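Side-chain contacts in serine acetyltransferase (Neisseria gonorrhoeae, PDB 6WYE), which probably catalyses acetyl transfer from acetyl-CoA to L-serine, giving O-acetyl-L-serine in the first step of L-cysteine biosynthesis: residues H143-L147 with D148-T152; A154-L157 with Q158-S162. All coordinates share one frame; numbering follows the deposited sequence.

Contact 1: H143-L147 with D148-T152; sequences HRLYL and DGRKT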
loop_
_atom_site.group_PDB
_atom_site.type_symbol
_atom_site.label_atom_id
_atom_site.label_comp_id
_atom_site.label_asym_id
_atom_site.label_seq_id
_atom_site.Cartn_x
_atom_site.Cartn_y
_atom_site.Cartn_z
ATOM N N HIS A 143 -15.786 -19.154 12.762
ATOM C CA HIS A 143 -16.291 -20.108 13.738
ATOM C C HIS A 143 -15.467 -21.389 13.724
ATOM O O HIS A 143 -15.125 -21.927 14.784
ATOM C CB HIS A 143 -17.767 -20.399 13.453
ATOM C CG HIS A 143 -18.433 -21.239 14.495
ATOM N ND1 HIS A 143 -18.448 -20.897 15.832
ATOM C CD2 HIS A 143 -19.119 -22.402 14.397
ATOM C CE1 HIS A 143 -19.116 -21.813 16.510
ATOM N NE2 HIS A 143 -19.531 -22.740 15.663
ATOM N N ARG A 144 -15.114 -21.870 12.527
ATOM C CA ARG A 144 -14.268 -23.057 12.406
ATOM C C ARG A 144 -12.895 -22.828 13.037
ATOM O O ARG A 144 -12.376 -23.700 13.744
ATOM C CB ARG A 144 -14.155 -23.452 10.927
ATOM C CG ARG A 144 -13.072 -24.482 10.541
ATOM C CD ARG A 144 -13.039 -25.725 11.435
ATOM N NE ARG A 144 -14.310 -26.438 11.446
ATOM C CZ ARG A 144 -14.792 -27.098 12.496
ATOM N NH1 ARG A 144 -14.099 -27.146 13.628
ATOM N NH2 ARG A 144 -15.962 -27.716 12.406
ATOM N N LEU A 145 -12.280 -21.672 12.774
ATOM C CA LEU A 145 -10.985 -21.355 13.376
ATOM C C LEU A 145 -11.084 -21.332 14.897
ATOM O O LEU A 145 -10.153 -21.747 15.601
ATOM C CB LEU A 145 -10.484 -20.011 12.842
ATOM C CG LEU A 145 -10.108 -20.015 11.363
ATOM C CD1 LEU A 145 -9.659 -18.639 10.898
ATOM C CD2 LEU A 145 -9.006 -21.060 11.125
ATOM N N TYR A 146 -12.201 -20.829 15.417
ATOM C CA TYR A 146 -12.425 -20.774 16.855
ATOM C C TYR A 146 -12.537 -22.173 17.449
ATOM O O TYR A 146 -11.915 -22.477 18.475
ATOM C CB TYR A 146 -13.704 -19.970 17.128
ATOM C CG TYR A 146 -14.044 -19.707 18.577
ATOM C CD1 TYR A 146 -13.431 -18.683 19.280
ATOM C CD2 TYR A 146 -15.024 -20.446 19.225
ATOM C CE1 TYR A 146 -13.763 -18.424 20.613
ATOM C CE2 TYR A 146 -15.358 -20.200 20.547
ATOM C CZ TYR A 146 -14.725 -19.189 21.236
ATOM O OH TYR A 146 -15.063 -18.942 22.556
ATOM N N LEU A 147 -13.335 -23.038 16.813
ATOM C CA LEU A 147 -13.521 -24.402 17.300
ATOM C C LEU A 147 -12.227 -25.198 17.290
ATOM O O LEU A 147 -12.022 -26.041 18.167
ATOM C CB LEU A 147 -14.577 -25.123 16.457
ATOM C CG LEU A 147 -15.998 -24.582 16.613
ATOM C CD1 LEU A 147 -16.978 -25.257 15.642
ATOM C CD2 LEU A 147 -16.451 -24.738 18.058
ATOM N N ASP A 148 -11.355 -24.967 16.300
ATOM C CA ASP A 148 -10.035 -25.587 16.250
ATOM C C ASP A 148 -9.060 -25.000 17.266
ATOM O O ASP A 148 -7.894 -25.410 17.282
ATOM C CB ASP A 148 -9.442 -25.474 14.845
ATOM C CG ASP A 148 -10.298 -26.151 13.790
ATOM O OD1 ASP A 148 -11.274 -26.844 14.148
ATOM O OD2 ASP A 148 -9.998 -25.979 12.593
ATOM N N GLY A 149 -9.472 -24.023 18.071
ATOM C CA GLY A 149 -8.595 -23.470 19.076
ATOM C C GLY A 149 -7.768 -22.274 18.650
ATOM O O GLY A 149 -6.883 -21.862 19.408
ATOM N N ARG A 150 -7.980 -21.734 17.449
ATOM C CA ARG A 150 -7.254 -20.532 17.028
ATOM C C ARG A 150 -8.050 -19.293 17.452
ATOM O O ARG A 150 -8.583 -18.530 16.645
ATOM C CB ARG A 150 -6.984 -20.572 15.530
ATOM C CG ARG A 150 -6.162 -21.787 15.123
ATOM C CD ARG A 150 -5.751 -21.736 13.679
ATOM N NE ARG A 150 -4.547 -20.937 13.472
ATOM C CZ ARG A 150 -3.945 -20.842 12.293
ATOM N NH1 ARG A 150 -4.448 -21.500 11.256
ATOM N NH2 ARG A 150 -2.855 -20.102 12.142
ATOM N N LYS A 151 -8.132 -19.116 18.773
ATOM C CA LYS A 151 -9.006 -18.086 19.325
ATOM C C LYS A 151 -8.437 -16.689 19.121
ATOM O O LYS A 151 -9.180 -15.759 18.792
ATOM C CB LYS A 151 -9.274 -18.372 20.799
ATOM C CG LYS A 151 -10.282 -19.513 20.974
ATOM C CD LYS A 151 -10.700 -19.663 22.430
ATOM C CE LYS A 151 -11.799 -20.703 22.565
ATOM N NZ LYS A 151 -11.838 -21.609 21.379
ATOM N N THR A 152 -7.133 -16.508 19.331
ATOM C CA THR A 152 -6.535 -15.206 19.060
ATOM C C THR A 152 -6.775 -14.793 17.613
ATOM O O THR A 152 -7.186 -13.661 17.334
ATOM C CB THR A 152 -5.042 -15.238 19.350
ATOM O OG1 THR A 152 -4.830 -15.668 20.695
ATOM C CG2 THR A 152 -4.451 -13.852 19.156
#

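Contact 2: A154-L157 with Q158-S162; sequences AYFL and QNRMS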
loop_
_atom_site.group_PDB
_atom_site.type_symbol
_atom_site.label_atom_id
_atom_site.label_comp_id
_atom_site.label_asym_id
_atom_site.label_seq_id
_atom_site.Cartn_x
_atom_site.Cartn_y
_atom_site.Cartn_z
ATOM N N ALA A 154 -9.146 -15.845 15.656
ATOM C CA ALA A 154 -10.569 -15.594 15.456
ATOM C C ALA A 154 -10.980 -14.243 16.026
ATOM O O ALA A 154 -11.833 -13.562 15.448
ATOM C CB ALA A 154 -11.414 -16.718 16.058
ATOM N N TYR A 155 -10.400 -13.840 17.162
ATOM C CA TYR A 155 -10.700 -12.514 17.703
ATOM C C TYR A 155 -10.139 -11.409 16.811
ATOM O O TYR A 155 -10.784 -10.370 16.624
ATOM C CB TYR A 155 -10.141 -12.377 19.120
ATOM C CG TYR A 155 -10.874 -13.219 20.136
ATOM C CD1 TYR A 155 -12.252 -13.389 20.065
ATOM C CD2 TYR A 155 -10.191 -13.828 21.181
ATOM C CE1 TYR A 155 -12.930 -14.155 21.001
ATOM C CE2 TYR A 155 -10.858 -14.594 22.120
ATOM C CZ TYR A 155 -12.219 -14.752 22.030
ATOM O OH TYR A 155 -12.869 -15.516 22.970
ATOM N N PHE A 156 -8.927 -11.604 16.280
ATOM C CA PHE A 156 -8.368 -10.658 15.320
ATOM C C PHE A 156 -9.309 -10.482 14.136
ATOM O O PHE A 156 -9.595 -9.356 13.712
ATOM C CB PHE A 156 -6.991 -11.136 14.860
ATOM C CG PHE A 156 -6.347 -10.240 13.827
ATOM C CD1 PHE A 156 -6.659 -10.366 12.475
ATOM C CD2 PHE A 156 -5.429 -9.277 14.213
ATOM C CE1 PHE A 156 -6.076 -9.540 11.534
ATOM C CE2 PHE A 156 -4.827 -8.446 13.272
ATOM C CZ PHE A 156 -5.159 -8.574 11.932
ATOM N N LEU A 157 -9.824 -11.590 13.600
ATOM C CA LEU A 157 -10.704 -11.491 12.442
ATOM C C LEU A 157 -12.086 -10.968 12.810
ATOM O O LEU A 157 -12.715 -10.297 11.991
ATOM C CB LEU A 157 -10.817 -12.852 11.750
ATOM C CG LEU A 157 -9.492 -13.300 11.108
ATOM C CD1 LEU A 157 -9.535 -14.761 10.606
ATOM C CD2 LEU A 157 -9.081 -12.337 9.991
ATOM N N GLN A 158 -12.587 -11.265 14.018
ATOM C CA GLN A 158 -13.856 -10.668 14.446
ATOM C C GLN A 158 -13.772 -9.151 14.393
ATOM O O GLN A 158 -14.689 -8.478 13.912
ATOM C CB GLN A 158 -14.221 -11.110 15.865
ATOM C CG GLN A 158 -15.454 -10.384 16.460
ATOM C CD GLN A 158 -15.630 -10.633 17.952
ATOM O OE1 GLN A 158 -14.757 -11.201 18.598
ATOM N NE2 GLN A 158 -16.758 -10.198 18.504
ATOM N N ASN A 159 -12.642 -8.625 14.878
ATOM C CA ASN A 159 -12.388 -7.159 14.894
ATOM C C ASN A 159 -12.275 -6.652 13.453
ATOM O O ASN A 159 -12.854 -5.587 13.158
ATOM C CB ASN A 159 -11.144 -6.806 15.714
ATOM C CG ASN A 159 -10.764 -5.345 15.611
ATOM O OD1 ASN A 159 -9.701 -5.010 15.092
ATOM N ND2 ASN A 159 -11.625 -4.468 16.101
ATOM N N ARG A 160 -11.557 -7.386 12.594
ATOM C CA ARG A 160 -11.403 -6.970 11.202
ATOM C C ARG A 160 -12.748 -6.947 10.489
ATOM O O ARG A 160 -13.043 -6.015 9.730
ATOM C CB ARG A 160 -10.456 -7.915 10.447
ATOM C CG ARG A 160 -8.984 -7.595 10.540
ATOM C CD ARG A 160 -8.709 -6.176 10.093
ATOM N NE ARG A 160 -8.522 -6.069 8.656
ATOM C CZ ARG A 160 -8.790 -4.968 7.966
ATOM N NH1 ARG A 160 -9.260 -3.898 8.599
ATOM N NH2 ARG A 160 -8.594 -4.939 6.657
ATOM N N MET A 161 -13.556 -7.992 10.694
ATOM C CA MET A 161 -14.910 -8.024 10.147
ATOM C C MET A 161 -15.728 -6.832 10.617
ATOM O O MET A 161 -16.510 -6.261 9.847
ATOM C CB MET A 161 -15.614 -9.313 10.557
ATOM C CG MET A 161 -15.146 -10.574 9.807
ATOM S SD MET A 161 -15.559 -12.073 10.740
ATOM C CE MET A 161 -17.351 -11.952 10.775
ATOM N N SER A 162 -15.622 -6.494 11.903
ATOM C CA SER A 162 -16.396 -5.370 12.410
ATOM C C SER A 162 -15.945 -4.064 11.755
ATOM O O SER A 162 -16.772 -3.214 11.401
ATOM C CB SER A 162 -16.290 -5.319 13.930
ATOM O OG SER A 162 -17.062 -4.262 14.442
HETATM O O HOH W 1 -12.769 -9.562 18.707
HETATM O O HOH W 2 -7.974 -6.787 14.092
#

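Contact 1: H143-L147 with D148-T152
Lys151 lays its ammonium group over one face of the Tyr146 ring: NZ stands 3.7 Å from the ring centroid and only 6° off the normal, a cation-pi contact, while CE of the same lysine makes a CH-pi contact with that face. The bend that puts NZ there falls in the last torsion of the lysine, the chain before it being extended. A salt bridge joins residues one helical turn apart. NH1 of Arg144 gives a hydrogen bond of 2.9 Å to Asp148 OD1, reaching the oxygen on its syn side but 30° out of the carboxylate plane. Arg144 folds back to make it, bent at chi2 and chi3, which also sets its CD 3.3 Å from Asp148 OD2. Backbone bonds close the turn. Asp148 N keeps the helical bond to Arg144 O, Gly149 N reaches Tyr146 O at 2.9 Å, and Arg150 N bonds Leu145 O at 2.9 Å. The guanidinium of Arg150 pairs through NH2 with Glu49 OE2 of the second subunit. With positive phi at Gly149 (91°), this is a Schellman motif ending helix 131-147, followed directly by Arg150 as N-cap of helix 151-165.

Contact 2: A154-L157 with Q158-S162
The Tyr155 ring receives Gln158 at its edge, near the ring plane, where OE1 comes to 3.6 Å from CD1; the two side chains run alongside each other with ring and amide planes 40° apart. On the Phe156 ring, one face carries a water, displaced toward the rim, and the edge has Leu157 CD2 in its plane. Arg160 meets the same ring with its aliphatic part, CG lying 3.6 Å from Phe156 CE1. The guanidinium itself continues past the ring to the carbonyls of Leu78 and Gly79 and to a salt bridge with Glu163.

Two waters tie side-chain amides to the backbone of the preceding turn. One donates to Tyr155 O and, at 2.6 Å, to Gln158 OE1; the other, the water on the Phe156 face, donates to Phe156 O and, at 2.7 Å, to Asn159 OD1. In Gln158 CG stands opposite the backbone N (chi1 173°) and the chain runs extended beyond it, with the water spanning the gap from OE1 back to Tyr155 O. Gln158 is also held through NE2 by Asp168, and Asn159 OD1 accepts from Lys77 of the second subunit.

Beneath the side chains the four i to i+4 bonds of a regular alpha helix are intact, among them Met161 N to Leu157 O at 2.8 Å and nearly straight (172°). Met161 CG and SD rest against that carbonyl oxygen, CG at 3.3 Å.

The helix is packed on several sides: Leu157 and Met161 lie on helix 131-147, Leu157 also touches helix 85-98, Ala154 and Gln158 meet the loop at Pro171 just beyond the short strand 168-169, and Phe156 and Asn159 touch Tyr129 of the second subunit.

In the fold
Contacts 1 and 2 follow one another along the chain, their centres about 12 Å apart: the turn at 148-150 reverses the chain so that helix 151-165, which carries all of contact 2, folds back on helix 131-147. Packing across this hairpin joins them directly, with Leu145 CD1 3.9 Å from Leu157 CD1 and Tyr146 CE1 3.8 Å from Tyr155 OH. Both also touch the second subunit, so the hairpin contributes to the subunit interface. Neither contact supplies residues of the two malate pockets; the side chain of Gln158 lies about 8 Å from a bound malate, and the side chain of Tyr146 about 11 Å from a bound malate.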